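Local coordinates for response regulator (Xanthomonas campestris pv. campestris, PDB 3QYY), which is a GGDEF-domain protein that probably makes cyclic di-GMP as a diguanylate cyclase and here binds that dinucleotide together with magnesium, at residues S129-A133 with R147-M152. Sequence-based numbering, arbitrary orientation.
Sequences SAGSA and RADAAM
Gly-131 lies against the backbone of Met-152, its CA 3.4 Å from Met-152 N, where the first strand of a beta-alpha-beta unit meets the helix that crosses over to the second. Strand 128-134 and helix 141-157 belong to the GGDEF domain, and strand 162-165 completes the unit parallel to the first strand. The short segments run nearly antiparallel (148°), and their axes approach to 5.6 Å, a closeness that the lack of a side chain on Gly-131 permits. The helix turn itself is closed by Met-152 N bonding to Ala-148 O; no hydrogen bond crosses to the strand, so the interface rests on van der Waals packing. Ala-151 CB touches the glycine from one side, 3.6 Å from Gly-131 CA, and also reaches Ser-132 N.

Met-152 can be followed outward. Its CB sits 3.7 Å from Gly-131 N. With CG anti to the backbone N (chi1 178°), the chain runs on along the strand, and CG lies 3.7 Å from Ser-129 O. Bends at chi2 and chi3 then carry SD and CE away from the strand; the side chain passes close to Asp-49, a magnesium ligand. Ser-129 OG is hydrogen-bonded to Asp-51.

At the other end Ala-133 points its methyl at the helix, between the start of Arg-147 and Ala-148. The arginine stretches away, its NE in a salt bridge with Glu-143, leaving its CB 3.7 Å from Ala-133 CB. That same methyl lies 3.6 Å from Ala-148 N and 3.9 Å from Ala-148 CB.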
# COMPACT_ATOMS: atom_id res chain seq x y z
N SER B 129 -11.73 2.28 3.61
CA SER B 129 -11.71 3.65 3.12
C SER B 129 -12.10 3.55 1.66
O SER B 129 -11.50 2.78 0.90
CB SER B 129 -10.31 4.26 3.24
OG SER B 129 -9.98 4.52 4.60
N ALA B 130 -13.11 4.32 1.24
CA ALA B 130 -13.56 4.26 -0.14
C ALA B 130 -13.73 5.61 -0.82
O ALA B 130 -14.04 6.61 -0.18
CB ALA B 130 -14.88 3.48 -0.21
N GLY B 131 -13.53 5.60 -2.14
CA GLY B 131 -13.68 6.80 -2.94
C GLY B 131 -14.44 6.46 -4.21
O GLY B 131 -14.23 5.39 -4.80
N SER B 132 -15.32 7.35 -4.66
CA SER B 132 -16.09 7.10 -5.87
C SER B 132 -16.00 8.22 -6.90
O SER B 132 -15.69 9.37 -6.57
CB SER B 132 -17.56 6.86 -5.51
OG SER B 132 -18.15 8.01 -4.94
N ALA B 133 -16.28 7.86 -8.15
CA ALA B 133 -16.28 8.81 -9.26
C ALA B 133 -17.32 8.31 -10.27
O ALA B 133 -17.45 7.10 -10.48
CB ALA B 133 -14.90 8.89 -9.91
N ARG B 147 -9.87 10.19 -10.38
CA ARG B 147 -10.86 10.85 -9.53
C ARG B 147 -11.27 9.98 -8.35
O ARG B 147 -11.32 10.43 -7.21
CB ARG B 147 -12.09 11.24 -10.35
CG ARG B 147 -11.84 12.36 -11.34
CD ARG B 147 -13.10 12.72 -12.11
NE ARG B 147 -12.88 13.83 -13.04
CZ ARG B 147 -13.83 14.35 -13.81
NH1 ARG B 147 -15.06 13.86 -13.77
NH2 ARG B 147 -13.54 15.35 -14.63
N ALA B 148 -11.58 8.71 -8.63
CA ALA B 148 -11.98 7.78 -7.59
C ALA B 148 -10.84 7.53 -6.61
O ALA B 148 -11.05 7.47 -5.40
CB ALA B 148 -12.42 6.46 -8.22
N ASP B 149 -9.63 7.39 -7.14
CA ASP B 149 -8.45 7.14 -6.32
C ASP B 149 -8.20 8.31 -5.36
O ASP B 149 -7.94 8.11 -4.18
CB ASP B 149 -7.23 6.91 -7.22
CG ASP B 149 -6.05 6.29 -6.48
OD1 ASP B 149 -6.27 5.36 -5.68
OD2 ASP B 149 -4.90 6.72 -6.71
N ALA B 150 -8.28 9.53 -5.88
CA ALA B 150 -8.07 10.71 -5.05
C ALA B 150 -9.13 10.78 -3.97
O ALA B 150 -8.85 11.18 -2.83
CB ALA B 150 -8.11 11.97 -5.91
N ALA B 151 -10.36 10.39 -4.31
CA ALA B 151 -11.46 10.41 -3.35
C ALA B 151 -11.20 9.41 -2.23
O ALA B 151 -11.48 9.69 -1.06
CB ALA B 151 -12.78 10.09 -4.06
N MET B 152 -10.67 8.24 -2.59
CA MET B 152 -10.36 7.22 -1.59
C MET B 152 -9.32 7.76 -0.61
O MET B 152 -9.46 7.60 0.60
CB MET B 152 -9.83 5.95 -2.29
CG MET B 152 -9.43 4.82 -1.35
SD MET B 152 -7.78 5.04 -0.62
CE MET B 152 -6.72 4.47 -1.98